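Local coordinates for DUF4973 domain-containing protein (Bacteroides thetaiotaomicron, PDB 4QNI), which is of unknown function but is probably a two-domain auxiliary nutrient-binding protein, at residues A[127-141]-A[157-169]. Sequence-based numbering, arbitrary orientation.
With EDO (1,2-ethanediol), chain I.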
loop_
_atom_site.group_PDB
_atom_site.type_symbol
_atom_site.label_atom_id
_atom_site.label_comp_id
_atom_site.label_asym_id
_atom_site.label_seq_id
_atom_site.Cartn_x
_atom_site.Cartn_y
_atom_site.Cartn_z
ATOM N N PHE A 127 27.942 27.870 1.782
ATOM C CA PHE A 127 28.268 26.617 2.437
ATOM C C PHE A 127 29.663 26.628 3.053
ATOM O O PHE A 127 30.069 25.641 3.660
ATOM C CB PHE A 127 28.130 25.465 1.453
ATOM C CG PHE A 127 26.764 25.193 0.838
ATOM C CD1 PHE A 127 25.647 24.975 1.646
ATOM C CD2 PHE A 127 26.621 25.029 -0.543
ATOM C CE1 PHE A 127 24.403 24.668 1.081
ATOM C CE2 PHE A 127 25.378 24.707 -1.104
ATOM C CZ PHE A 127 24.283 24.506 -0.290
ATOM N N ARG A 128 30.394 27.729 2.925
ATOM C CA ARG A 128 31.732 27.835 3.505
ATOM C C ARG A 128 31.735 27.492 5.000
ATOM O O ARG A 128 30.973 28.060 5.786
ATOM C CB ARG A 128 32.297 29.232 3.279
ATOM C CG ARG A 128 32.719 29.409 1.829
ATOM C CD ARG A 128 33.233 30.792 1.565
ATOM N NE ARG A 128 32.251 31.822 1.894
ATOM C CZ ARG A 128 32.528 33.115 2.009
ATOM N NH1 ARG A 128 33.770 33.553 1.836
ATOM N NH2 ARG A 128 31.567 33.981 2.283
ATOM N N ASN A 129 32.553 26.504 5.347
ATOM C CA ASN A 129 32.801 25.956 6.683
ATOM C C ASN A 129 31.599 25.273 7.297
ATOM O O ASN A 129 31.594 25.061 8.514
ATOM C CB ASN A 129 33.355 27.003 7.647
ATOM C CG ASN A 129 34.715 27.454 7.235
ATOM O OD1 ASN A 129 35.613 26.654 6.984
ATOM N ND2 ASN A 129 34.855 28.734 7.065
ATOM N N ILE A 130 30.599 24.872 6.475
ATOM C CA ILE A 130 29.442 24.170 7.017
ATOM C C ILE A 130 29.926 22.822 7.625
ATOM O O ILE A 130 30.855 22.187 7.101
ATOM C CB ILE A 130 28.309 23.996 5.966
ATOM C CG1 ILE A 130 26.947 23.767 6.663
ATOM C CG2 ILE A 130 28.632 22.902 4.880
ATOM C CD1 ILE A 130 25.728 23.815 5.744
ATOM N N ASP A 131 29.379 22.473 8.788
ATOM C CA ASP A 131 29.640 21.207 9.440
ATOM C C ASP A 131 28.438 20.339 9.119
ATOM O O ASP A 131 27.348 20.558 9.655
ATOM C CB ASP A 131 29.850 21.386 10.962
ATOM C CG ASP A 131 30.331 20.116 11.666
ATOM O OD1 ASP A 131 30.128 19.007 11.113
ATOM O OD2 ASP A 131 30.946 20.229 12.740
HETATM N N MSE A 132 28.612 19.401 8.194
HETATM C CA MSE A 132 27.529 18.539 7.726
HETATM C C MSE A 132 27.122 17.470 8.767
HETATM O O MSE A 132 26.140 16.746 8.542
HETATM C CB MSE A 132 27.868 17.926 6.361
HETATM C CG MSE A 132 27.834 18.962 5.222
HETATM SE SE MSE A 132 26.022 19.679 4.929
HETATM C CE MSE A 132 25.195 18.108 4.197
ATOM N N SER A 133 27.811 17.456 9.937
ATOM C CA SER A 133 27.510 16.615 11.111
ATOM C C SER A 133 26.147 16.977 11.652
ATOM O O SER A 133 25.445 16.139 12.209
ATOM C CB SER A 133 28.549 16.833 12.201
ATOM O OG SER A 133 29.446 15.750 12.129
ATOM N N GLU A 134 25.801 18.258 11.508
ATOM C CA GLU A 134 24.487 18.802 11.811
ATOM C C GLU A 134 23.656 18.417 10.634
ATOM O O GLU A 134 24.106 18.577 9.494
ATOM C CB GLU A 134 24.549 20.341 11.981
ATOM C CG GLU A 134 25.654 20.870 12.877
ATOM C CD GLU A 134 25.609 20.442 14.329
ATOM O OE1 GLU A 134 24.496 20.295 14.886
ATOM O OE2 GLU A 134 26.700 20.231 14.906
ATOM N N LYS A 135 22.494 17.850 10.854
ATOM C CA LYS A 135 21.676 17.405 9.717
ATOM C C LYS A 135 20.879 18.635 9.255
ATOM O O LYS A 135 19.698 18.776 9.578
ATOM C CB LYS A 135 20.805 16.207 10.162
ATOM C CG LYS A 135 21.632 14.969 10.604
ATOM C CD LYS A 135 20.885 14.017 11.569
ATOM C CE LYS A 135 19.579 13.469 11.032
ATOM N NZ LYS A 135 19.072 12.365 11.895
ATOM N N TRP A 136 21.592 19.593 8.608
ATOM C CA TRP A 136 21.061 20.898 8.204
ATOM C C TRP A 136 19.864 20.757 7.288
ATOM O O TRP A 136 19.930 20.077 6.271
ATOM C CB TRP A 136 22.130 21.775 7.547
ATOM C CG TRP A 136 23.205 22.239 8.503
ATOM C CD1 TRP A 136 24.518 21.872 8.494
ATOM C CD2 TRP A 136 23.048 23.143 9.614
ATOM N NE1 TRP A 136 25.198 22.533 9.493
ATOM C CE2 TRP A 136 24.320 23.314 10.196
ATOM C CE3 TRP A 136 21.963 23.869 10.141
ATOM C CZ2 TRP A 136 24.534 24.160 11.300
ATOM C CZ3 TRP A 136 22.175 24.704 11.231
ATOM C CH2 TRP A 136 23.447 24.840 11.799
ATOM N N VAL A 137 18.781 21.426 7.661
ATOM C CA VAL A 137 17.519 21.432 6.944
ATOM C C VAL A 137 17.039 22.888 6.809
ATOM O O VAL A 137 17.161 23.668 7.769
ATOM C CB VAL A 137 16.500 20.539 7.742
ATOM C CG1 VAL A 137 15.067 21.018 7.617
ATOM C CG2 VAL A 137 16.606 19.087 7.334
ATOM N N LEU A 138 16.433 23.232 5.659
ATOM C CA LEU A 138 15.849 24.550 5.501
ATOM C C LEU A 138 14.331 24.384 5.509
ATOM O O LEU A 138 13.792 23.867 4.524
ATOM C CB LEU A 138 16.353 25.249 4.219
ATOM C CG LEU A 138 15.794 26.654 3.945
ATOM C CD1 LEU A 138 16.187 27.626 5.059
ATOM C CD2 LEU A 138 16.253 27.163 2.553
ATOM N N PRO A 139 13.621 24.766 6.614
ATOM C CA PRO A 139 12.153 24.583 6.646
ATOM C C PRO A 139 11.390 25.822 6.130
ATOM O O PRO A 139 11.600 26.915 6.629
ATOM C CB PRO A 139 11.882 24.312 8.124
ATOM C CG PRO A 139 12.972 25.111 8.880
ATOM C CD PRO A 139 14.116 25.349 7.885
ATOM N N LEU A 140 10.506 25.645 5.129
ATOM C CA LEU A 140 9.755 26.740 4.500
ATOM C C LEU A 140 8.280 26.444 4.420
ATOM O O LEU A 140 7.885 25.293 4.347
ATOM C CB LEU A 140 10.262 27.013 3.047
ATOM C CG LEU A 140 11.763 27.281 2.868
ATOM C CD1 LEU A 140 12.186 27.066 1.440
ATOM C CD2 LEU A 140 12.117 28.666 3.320
ATOM N N GLN A 141 7.466 27.495 4.339
ATOM C CA GLN A 141 6.028 27.354 4.173
ATOM C C GLN A 141 5.486 28.440 3.269
ATOM O O GLN A 141 6.047 29.539 3.209
ATOM C CB GLN A 141 5.309 27.388 5.543
ATOM C CG GLN A 141 5.514 28.698 6.294
ATOM C CD GLN A 141 4.853 28.779 7.650
ATOM O OE1 GLN A 141 5.437 29.303 8.614
ATOM N NE2 GLN A 141 3.613 28.326 7.750
ATOM N N ASP A 157 0.936 19.331 3.849
ATOM C CA ASP A 157 2.093 18.582 3.348
ATOM C C ASP A 157 2.634 19.177 2.008
ATOM O O ASP A 157 3.839 19.083 1.754
ATOM C CB ASP A 157 1.676 17.099 3.165
ATOM C CG ASP A 157 2.681 16.175 2.485
ATOM O OD1 ASP A 157 3.854 16.115 2.949
ATOM O OD2 ASP A 157 2.282 15.468 1.529
ATOM N N TYR A 158 1.745 19.786 1.178
ATOM C CA TYR A 158 2.057 20.403 -0.125
ATOM C C TYR A 158 2.473 21.861 0.005
ATOM O O TYR A 158 3.241 22.342 -0.811
ATOM C CB TYR A 158 0.844 20.327 -1.078
ATOM C CG TYR A 158 0.543 18.982 -1.709
ATOM C CD1 TYR A 158 1.315 17.860 -1.419
ATOM C CD2 TYR A 158 -0.525 18.827 -2.588
ATOM C CE1 TYR A 158 1.040 16.621 -1.997
ATOM C CE2 TYR A 158 -0.818 17.591 -3.163
ATOM C CZ TYR A 158 -0.036 16.488 -2.863
ATOM O OH TYR A 158 -0.325 15.267 -3.428
ATOM N N ALA A 159 1.938 22.573 1.008
ATOM C CA ALA A 159 2.232 23.982 1.272
ATOM C C ALA A 159 3.471 24.151 2.175
ATOM O O ALA A 159 3.826 25.273 2.528
ATOM C CB ALA A 159 1.021 24.644 1.897
ATOM N N LYS A 160 4.153 23.043 2.497
ATOM C CA LYS A 160 5.330 23.036 3.358
ATOM C C LYS A 160 6.462 22.246 2.740
ATOM O O LYS A 160 6.231 21.211 2.130
ATOM C CB LYS A 160 4.968 22.483 4.751
ATOM C CG LYS A 160 4.415 23.587 5.649
ATOM C CD LYS A 160 3.387 23.093 6.615
ATOM C CE LYS A 160 3.023 24.120 7.654
ATOM N NZ LYS A 160 2.654 25.440 7.067
ATOM N N ALA A 161 7.687 22.754 2.886
ATOM C CA ALA A 161 8.885 22.133 2.346
ATOM C C ALA A 161 9.994 22.077 3.428
ATOM O O ALA A 161 10.518 23.120 3.835
ATOM C CB ALA A 161 9.368 22.911 1.112
ATOM N N ILE A 162 10.326 20.864 3.902
ATOM C CA ILE A 162 11.386 20.625 4.869
ATOM C C ILE A 162 12.535 20.082 4.035
ATOM O O ILE A 162 12.517 18.915 3.643
ATOM C CB ILE A 162 10.916 19.697 6.016
ATOM C CG1 ILE A 162 9.627 20.197 6.718
ATOM C CG2 ILE A 162 12.023 19.425 7.023
ATOM C CD1 ILE A 162 9.525 21.738 7.158
ATOM N N LEU A 163 13.482 20.977 3.651
ATOM C CA LEU A 163 14.536 20.604 2.715
ATOM C C LEU A 163 15.861 20.229 3.368
ATOM O O LEU A 163 16.575 21.084 3.890
ATOM C CB LEU A 163 14.779 21.684 1.632
ATOM C CG LEU A 163 13.547 22.378 0.999
ATOM C CD1 LEU A 163 13.952 23.644 0.244
ATOM C CD2 LEU A 163 12.713 21.408 0.134
ATOM N N ARG A 164 16.195 18.935 3.306
ATOM C CA ARG A 164 17.492 18.455 3.741
ATOM C C ARG A 164 18.452 18.852 2.646
ATOM O O ARG A 164 18.347 18.341 1.511
ATOM C CB ARG A 164 17.514 16.936 3.998
ATOM C CG ARG A 164 18.914 16.411 4.328
ATOM C CD ARG A 164 19.259 16.592 5.794
ATOM N NE ARG A 164 20.631 16.187 6.108
ATOM C CZ ARG A 164 21.001 14.977 6.525
ATOM N NH1 ARG A 164 20.116 13.994 6.605
ATOM N NH2 ARG A 164 22.265 14.732 6.826
ATOM N N ILE A 165 19.288 19.855 2.945
ATOM C CA ILE A 165 20.206 20.362 1.938
ATOM C C ILE A 165 21.480 19.593 1.942
ATOM O O ILE A 165 22.183 19.530 2.971
ATOM C CB ILE A 165 20.504 21.878 2.125
ATOM C CG1 ILE A 165 19.198 22.731 2.185
ATOM C CG2 ILE A 165 21.509 22.377 1.076
ATOM C CD1 ILE A 165 18.327 22.670 1.004
ATOM N N PHE A 166 21.809 19.048 0.784
ATOM C CA PHE A 166 23.112 18.424 0.599
ATOM C C PHE A 166 23.951 19.207 -0.412
ATOM O O PHE A 166 23.700 19.085 -1.614
ATOM C CB PHE A 166 23.024 16.956 0.131
ATOM C CG PHE A 166 22.508 15.989 1.155
ATOM C CD1 PHE A 166 23.270 15.666 2.277
ATOM C CD2 PHE A 166 21.256 15.411 1.016
ATOM C CE1 PHE A 166 22.781 14.772 3.235
ATOM C CE2 PHE A 166 20.780 14.511 1.970
ATOM C CZ PHE A 166 21.540 14.207 3.074
ATOM N N PRO A 167 24.970 19.972 0.018
ATOM C CA PRO A 167 25.949 20.465 -0.965
ATOM C C PRO A 167 26.641 19.270 -1.630
ATOM O O PRO A 167 26.796 18.213 -1.005
ATOM C CB PRO A 167 26.974 21.232 -0.116
ATOM C CG PRO A 167 26.406 21.304 1.231
ATOM C CD PRO A 167 25.446 20.195 1.392
ATOM N N PHE A 168 27.050 19.402 -2.870
ATOM C CA PHE A 168 27.807 18.308 -3.456
ATOM C C PHE A 168 29.006 18.848 -4.184
ATOM O O PHE A 168 28.921 19.913 -4.791
ATOM C CB PHE A 168 26.963 17.404 -4.371
ATOM C CG PHE A 168 26.393 18.028 -5.621
ATOM C CD1 PHE A 168 27.115 18.022 -6.817
ATOM C CD2 PHE A 168 25.104 18.561 -5.627
ATOM C CE1 PHE A 168 26.574 18.585 -7.981
ATOM C CE2 PHE A 168 24.554 19.097 -6.802
ATOM C CZ PHE A 168 25.285 19.089 -7.968
ATOM N N ASN A 169 30.116 18.110 -4.129
ATOM C CA ASN A 169 31.313 18.391 -4.895
ATOM C C ASN A 169 31.491 17.166 -5.823
ATOM O O ASN A 169 30.565 16.349 -5.926
ATOM C CB ASN A 169 32.517 18.686 -3.973
ATOM C CG ASN A 169 32.935 17.545 -3.066
ATOM O OD1 ASN A 169 32.550 16.390 -3.248
ATOM N ND2 ASN A 169 33.694 17.853 -2.027
HETATM C C1 EDO I . 32.182 22.462 -6.892
HETATM O O1 EDO I . 33.232 21.635 -6.414
HETATM C C2 EDO I . 30.775 21.937 -6.494
HETATM O O2 EDO I . 30.296 20.938 -7.405
HETATM O O HOH W 1 23.805 17.069 6.899
HETATM O O HOH W 2 22.141 18.539 5.561
#
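Leu-138 and Leu-163 form a hydrogen-bonded pair of the antiparallel ladder that joins strands 135-142 and 160-168 within a mixed sheet, with Leu-138 N to Leu-163 O at 2.8 Å and an N-H...O angle of 163°. Leu-140 and Ala-161 repeat the two-way pairing, whereas Ile-165 N reaches Trp-136 O only weakly, at 3.4 Å, where the strands begin to part.

Water takes over there. One water accepts from Arg-164 NE and lies within hydrogen-bonding distance of Trp-136 O and Ile-165 O; a second accepts from Arg-164 NH2 and lies equally near Met-132 O. Both lie in the guanidinium plane, whose faces are covered by Lys-135 CB (3.8 Å above) and Phe-166 CZ. Arg-164 NH2 also salt-bridges Glu-225.

Apolar packing closes the diverging end. Pro-167 CG sits 3.8 Å from the Phe-127 ring centroid and 10° off its normal, a CH-pi contact, while Ile-165 CG2 comes within 3.7 Å of Phe-127 CE1. A chain bent at chi2 and again at chi3 (-70°) brings the selenomethionine methyl, Met-132 CE, to 3.5 Å from Pro-167 CD. With an alanine at Phe-127, Pro-167 CG and Ile-165 CG2 would probably lose the ring they pack on, and a gap is likely to open beside them. Across the ladder, Val-137 CG1 presses tightly on Ile-162 CG2 (3.5 Å).

Direct backbone bonds thus hold one end; where the strands part, water and Glu-225 serve the buried arginine, and apolar contacts seal the rest.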